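Local coordinates for putative uncharacterized protein (Bacteroides thetaiotaomicron, PDB 2RBK) that probably acts as a magnesium-dependent phosphatase of the haloacid dehalogenase-like hydrolase family, and holds a vanadium oxyanion beside magnesium in its pocket, at residues V147-E159 and I171-A183. Numbering follows the deposited sequence. Where two conformers were deposited one is given.
Sequences VIQMTPFITEEEE and IGRWYPAFADVTA. With VN4 (oxido(dioxo)vanadium), chain C.
Phe178 lays its CB over one face of the Phe153 ring, a CH-pi contact 4.0 Å from the ring centroid. With CG wedged between its own backbone N and carbonyl carbon (chi1 60°), the Phe178 ring runs alongside that of Phe153 and its CD1 meets Thr151 CG2. On the other face of the strand pair, Val181 sets CG1 against Met150 CE and CG2 against Pro152 CD. In antiparallel strands 149-152 and 180-182, Met150 and Val181 form a single hydrogen-bonded pair, and Ala179 N donates to Pro152 O. Thr151 OG1 donates to Asp180 OD1 (2.7 Å) on its anti side, tilted 23° out of the carboxylate plane, while the Gln149 amide, tethered by Gly44 and Asn69, stacks almost flat on this carboxylate. At the outer edge Arg173 grips Ile154 O end-on with NH1 and NH2 (2.9 and 3.0 Å), and NH2 also makes a salt bridge to the anti lone pair of Glu159 OE1, in the guanidinium plane (2.8 Å). With an alanine for Arg173, Ile154 O would probably lose both side-chain donors and Glu159 its salt-bridge mate. Asp180 OD2, held by Asn69 and weakly by Trp174 NE1, probably helps set the indole whose face lies over the oxyanion.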
loop_
_atom_site.group_PDB
_atom_site.type_symbol
_atom_site.label_atom_id
_atom_site.label_comp_id
_atom_site.label_asym_id
_atom_site.label_seq_id
_atom_site.Cartn_x
_atom_site.Cartn_y
_atom_site.Cartn_z
ATOM N N VAL A 147 4.373 -2.023 -17.171
ATOM C CA VAL A 147 4.149 -1.291 -15.949
ATOM C C VAL A 147 3.212 -2.077 -15.021
ATOM O O VAL A 147 2.110 -2.472 -15.436
ATOM C CB VAL A 147 3.609 0.103 -16.262
ATOM C CG1 VAL A 147 3.297 0.883 -15.003
ATOM C CG2 VAL A 147 4.602 0.875 -17.122
ATOM N N ILE A 148 3.633 -2.249 -13.791
ATOM C CA ILE A 148 2.844 -2.899 -12.744
ATOM C C ILE A 148 1.989 -1.915 -11.999
ATOM O O ILE A 148 0.808 -2.196 -11.656
ATOM C CB ILE A 148 3.750 -3.657 -11.777
ATOM C CG1 ILE A 148 4.634 -4.648 -12.563
ATOM C CG2 ILE A 148 2.943 -4.328 -10.699
ATOM C CD1 ILE A 148 5.471 -5.552 -11.732
ATOM N N GLN A 149 2.471 -0.695 -11.753
ATOM C CA GLN A 149 1.722 0.336 -11.070
ATOM C C GLN A 149 2.136 1.703 -11.633
ATOM O O GLN A 149 3.300 1.940 -11.895
ATOM C CB GLN A 149 1.951 0.315 -9.545
ATOM C CG GLN A 149 1.140 1.375 -8.798
ATOM C CD GLN A 149 1.191 1.113 -7.306
ATOM O OE1 GLN A 149 0.335 0.337 -6.813
ATOM N NE2 GLN A 149 2.146 1.657 -6.578
ATOM N N MET A 150 1.138 2.585 -11.802
ATOM C CA MET A 150 1.399 3.987 -12.094
ATOM C C MET A 150 0.875 4.831 -10.976
ATOM O O MET A 150 -0.192 4.538 -10.431
ATOM C CB MET A 150 0.696 4.425 -13.363
ATOM C CG MET A 150 0.939 3.726 -14.575
ATOM S SD MET A 150 -0.053 4.173 -15.960
ATOM C CE MET A 150 -1.719 3.741 -15.805
ATOM N N THR A 151 1.572 5.894 -10.667
ATOM C CA THR A 151 1.183 6.819 -9.587
ATOM C C THR A 151 1.131 8.238 -10.132
ATOM O O THR A 151 2.158 8.963 -10.060
ATOM C CB THR A 151 2.117 6.618 -8.405
ATOM O OG1 THR A 151 2.005 5.244 -7.984
ATOM C CG2 THR A 151 1.707 7.533 -7.277
ATOM N N PRO A 152 0.013 8.613 -10.716
ATOM C CA PRO A 152 -0.165 9.988 -11.187
ATOM C C PRO A 152 -0.491 10.940 -10.054
ATOM O O PRO A 152 -1.237 10.637 -9.131
ATOM C CB PRO A 152 -1.391 9.870 -12.153
ATOM C CG PRO A 152 -2.161 8.741 -11.548
ATOM C CD PRO A 152 -1.137 7.749 -11.101
ATOM N N PHE A 153 0.095 12.162 -10.142
ATOM C CA PHE A 153 -0.125 13.198 -9.151
ATOM C C PHE A 153 -1.312 14.023 -9.644
ATOM O O PHE A 153 -1.204 15.149 -10.143
ATOM C CB PHE A 153 1.152 14.038 -8.963
ATOM C CG PHE A 153 2.155 13.310 -8.123
ATOM C CD1 PHE A 153 2.802 12.211 -8.694
ATOM C CD2 PHE A 153 2.479 13.582 -6.803
ATOM C CE1 PHE A 153 3.721 11.497 -7.963
ATOM C CE2 PHE A 153 3.414 12.871 -6.057
ATOM C CZ PHE A 153 4.019 11.769 -6.653
ATOM N N ILE A 154 -2.519 13.411 -9.549
ATOM C CA ILE A 154 -3.795 14.003 -10.037
ATOM C C ILE A 154 -4.745 14.184 -8.892
ATOM O O ILE A 154 -4.772 13.386 -7.963
ATOM C CB ILE A 154 -4.419 13.099 -11.128
ATOM C CG1 ILE A 154 -4.629 11.643 -10.700
ATOM C CG2 ILE A 154 -3.546 13.247 -12.386
ATOM C CD1 ILE A 154 -5.351 10.826 -11.736
ATOM N N THR A 155 -5.549 15.256 -9.001
ATOM C CA THR A 155 -6.636 15.485 -8.067
ATOM C C THR A 155 -7.779 14.495 -8.336
ATOM O O THR A 155 -7.796 13.858 -9.375
ATOM C CB THR A 155 -7.208 16.914 -8.199
ATOM O OG1 THR A 155 -7.771 17.025 -9.537
ATOM C CG2 THR A 155 -6.223 18.037 -8.038
ATOM N N GLU A 156 -8.802 14.485 -7.442
ATOM C CA GLU A 156 -10.029 13.672 -7.675
ATOM C C GLU A 156 -10.733 14.149 -8.937
ATOM O O GLU A 156 -11.239 13.328 -9.704
ATOM C CB GLU A 156 -10.851 13.736 -6.408
ATOM C CG GLU A 156 -10.210 13.049 -5.201
ATOM C CD GLU A 156 -11.265 12.868 -4.123
ATOM O OE1 GLU A 156 -12.271 12.177 -4.382
ATOM O OE2 GLU A 156 -11.075 13.383 -3.020
ATOM N N GLU A 157 -10.790 15.495 -9.174
ATOM C CA GLU A 157 -11.414 16.013 -10.397
ATOM C C GLU A 157 -10.667 15.479 -11.617
ATOM O O GLU A 157 -11.256 15.025 -12.584
ATOM C CB GLU A 157 -11.413 17.545 -10.328
ATOM C CG GLU A 157 -11.726 18.358 -11.541
ATOM C CD GLU A 157 -11.831 19.804 -11.105
ATOM O OE1 GLU A 157 -12.895 20.406 -11.116
ATOM O OE2 GLU A 157 -10.769 20.356 -10.705
ATOM N N GLU A 158 -9.326 15.536 -11.607
ATOM C CA GLU A 158 -8.586 15.001 -12.771
ATOM C C GLU A 158 -8.715 13.525 -12.907
ATOM O O GLU A 158 -8.763 13.003 -14.006
ATOM C CB GLU A 158 -7.123 15.423 -12.640
ATOM C CG GLU A 158 -6.920 16.911 -12.851
ATOM C CD GLU A 158 -5.558 17.421 -12.394
ATOM O OE1 GLU A 158 -4.898 16.792 -11.506
ATOM O OE2 GLU A 158 -5.165 18.526 -12.906
ATOM N N GLU A 159 -8.779 12.806 -11.801
ATOM C CA GLU A 159 -9.049 11.375 -11.834
ATOM C C GLU A 159 -10.332 11.130 -12.605
ATOM O O GLU A 159 -10.333 10.264 -13.430
ATOM C CB GLU A 159 -9.085 10.822 -10.417
ATOM C CG GLU A 159 -9.567 9.397 -10.249
ATOM C CD GLU A 159 -9.650 8.991 -8.790
ATOM O OE1 GLU A 159 -8.994 9.604 -7.912
ATOM O OE2 GLU A 159 -10.381 8.021 -8.458
ATOM N N ILE A 171 -8.011 2.105 -8.976
ATOM C CA ILE A 171 -7.426 3.344 -8.564
ATOM C C ILE A 171 -7.635 3.500 -7.082
ATOM O O ILE A 171 -8.791 3.402 -6.633
ATOM C CB ILE A 171 -7.990 4.570 -9.307
ATOM C CG1 ILE A 171 -8.083 4.391 -10.816
ATOM C CG2 ILE A 171 -7.127 5.743 -8.878
ATOM C CD1 ILE A 171 -9.180 5.266 -11.381
ATOM N N GLY A 172 -6.542 3.691 -6.317
ATOM C CA GLY A 172 -6.676 3.889 -4.885
ATOM C C GLY A 172 -5.834 5.023 -4.365
ATOM O O GLY A 172 -4.807 5.309 -4.982
ATOM N N ARG A 173 -6.154 5.599 -3.249
ATOM C CA ARG A 173 -5.226 6.584 -2.602
ATOM C C ARG A 173 -4.909 6.233 -1.123
ATOM O O ARG A 173 -5.748 5.814 -0.333
ATOM C CB ARG A 173 -5.747 7.995 -2.572
ATOM C CG ARG A 173 -6.243 8.611 -3.827
ATOM C CD ARG A 173 -6.665 10.082 -3.862
ATOM N NE ARG A 173 -7.067 10.352 -5.261
ATOM C CZ ARG A 173 -6.492 11.193 -6.032
ATOM N NH1 ARG A 173 -5.522 11.973 -5.557
ATOM N NH2 ARG A 173 -6.854 11.356 -7.307
ATOM N N TRP A 174 -3.615 6.445 -0.738
ATOM C CA TRP A 174 -3.126 6.460 0.600
ATOM C C TRP A 174 -2.624 7.777 1.141
ATOM O O TRP A 174 -2.326 7.940 2.267
ATOM C CB TRP A 174 -2.048 5.389 0.810
ATOM C CG TRP A 174 -0.857 5.358 -0.090
ATOM C CD1 TRP A 174 -0.764 4.756 -1.342
ATOM C CD2 TRP A 174 0.442 5.922 0.161
ATOM N NE1 TRP A 174 0.456 4.907 -1.855
ATOM C CE2 TRP A 174 1.242 5.595 -0.974
ATOM C CE3 TRP A 174 1.021 6.623 1.198
ATOM C CZ2 TRP A 174 2.585 5.954 -1.121
ATOM C CZ3 TRP A 174 2.349 6.986 1.084
ATOM C CH2 TRP A 174 3.086 6.653 -0.033
ATOM N N TYR A 175 -2.598 8.737 0.222
ATOM C CA TYR A 175 -2.178 10.079 0.539
ATOM C C TYR A 175 -2.936 11.052 -0.383
ATOM O O TYR A 175 -3.123 10.608 -1.553
ATOM C CB TYR A 175 -0.655 10.256 0.397
ATOM C CG TYR A 175 -0.100 11.516 0.979
ATOM C CD1 TYR A 175 0.152 11.591 2.353
ATOM C CD2 TYR A 175 0.166 12.634 0.199
ATOM C CE1 TYR A 175 0.663 12.745 2.919
ATOM C CE2 TYR A 175 0.667 13.777 0.749
ATOM C CZ TYR A 175 0.921 13.820 2.115
ATOM O OH TYR A 175 1.410 14.987 2.635
ATOM N N PRO A 176 -3.372 12.217 0.002
ATOM C CA PRO A 176 -4.255 12.971 -0.940
ATOM C C PRO A 176 -3.618 13.490 -2.218
ATOM O O PRO A 176 -4.212 13.859 -3.277
ATOM C CB PRO A 176 -4.765 14.102 -0.004
ATOM C CG PRO A 176 -4.452 13.648 1.368
ATOM C CD PRO A 176 -3.165 12.838 1.339
ATOM N N ALA A 177 -2.288 13.663 -2.327
ATOM C CA ALA A 177 -1.911 14.344 -3.568
ATOM C C ALA A 177 -1.755 13.524 -4.839
ATOM O O ALA A 177 -1.439 14.011 -5.954
ATOM C CB ALA A 177 -0.556 14.998 -3.272
ATOM N N PHE A 178 -1.991 12.228 -4.749
ATOM C CA PHE A 178 -1.725 11.307 -5.853
ATOM C C PHE A 178 -2.533 10.050 -5.661
ATOM O O PHE A 178 -3.076 9.841 -4.587
ATOM C CB PHE A 178 -0.250 10.985 -5.851
ATOM C CG PHE A 178 0.317 10.314 -4.593
ATOM C CD1 PHE A 178 0.326 8.934 -4.493
ATOM C CD2 PHE A 178 0.861 11.057 -3.522
ATOM C CE1 PHE A 178 0.862 8.317 -3.366
ATOM C CE2 PHE A 178 1.404 10.446 -2.391
ATOM C CZ PHE A 178 1.396 9.061 -2.335
ATOM N N ALA A 179 -2.571 9.222 -6.687
ATOM C CA ALA A 179 -3.290 7.955 -6.644
ATOM C C ALA A 179 -2.387 6.864 -7.211
ATOM O O ALA A 179 -1.525 7.152 -8.029
ATOM C CB ALA A 179 -4.599 8.042 -7.432
ATOM N N ASP A 180 -2.674 5.613 -6.856
ATOM C CA ASP A 180 -2.027 4.452 -7.421
ATOM C C ASP A 180 -2.998 3.725 -8.341
ATOM O O ASP A 180 -4.135 3.447 -7.939
ATOM C CB ASP A 180 -1.594 3.474 -6.329
ATOM C CG ASP A 180 -0.488 3.965 -5.417
ATOM O OD1 ASP A 180 0.406 4.721 -5.863
ATOM O OD2 ASP A 180 -0.541 3.504 -4.227
ATOM N N VAL A 181 -2.535 3.384 -9.521
ATOM C CA VAL A 181 -3.313 2.742 -10.564
ATOM C C VAL A 181 -2.674 1.380 -10.832
ATOM O O VAL A 181 -1.475 1.294 -11.108
ATOM C CB VAL A 181 -3.331 3.605 -11.814
ATOM C CG1 VAL A 181 -4.208 2.943 -12.892
ATOM C CG2 VAL A 181 -3.867 4.989 -11.515
ATOM N N THR A 182 -3.507 0.315 -10.780
ATOM C CA THR A 182 -3.098 -1.054 -11.006
ATOM C C THR A 182 -4.133 -1.730 -11.886
ATOM O O THR A 182 -5.211 -1.201 -12.155
ATOM C CB THR A 182 -2.939 -1.796 -9.665
ATOM O OG1 THR A 182 -4.157 -1.609 -8.928
ATOM C CG2 THR A 182 -1.714 -1.327 -8.883
ATOM N N ALA A 183 -3.802 -2.944 -12.356
ATOM C CA ALA A 183 -4.694 -3.650 -13.253
ATOM C C ALA A 183 -5.949 -4.150 -12.553
ATOM O O ALA A 183 -6.074 -4.184 -11.320
ATOM C CB ALA A 183 -3.928 -4.817 -13.886
HETATM V V VN4 C . 0.198 2.313 2.625
HETATM O O1 VN4 C . 1.636 1.646 3.132
HETATM O O2 VN4 C . -0.429 3.774 3.380
HETATM O O3 VN4 C . -0.527 2.076 0.954
HETATM O O HOH W 1 -1.128 -4.003 -12.307
HETATM O O HOH W 2 -9.957 6.457 -6.331
HETATM O O HOH W 3 -9.611 9.619 -5.069
HETATM O O HOH W 4 1.567 3.373 1.394
#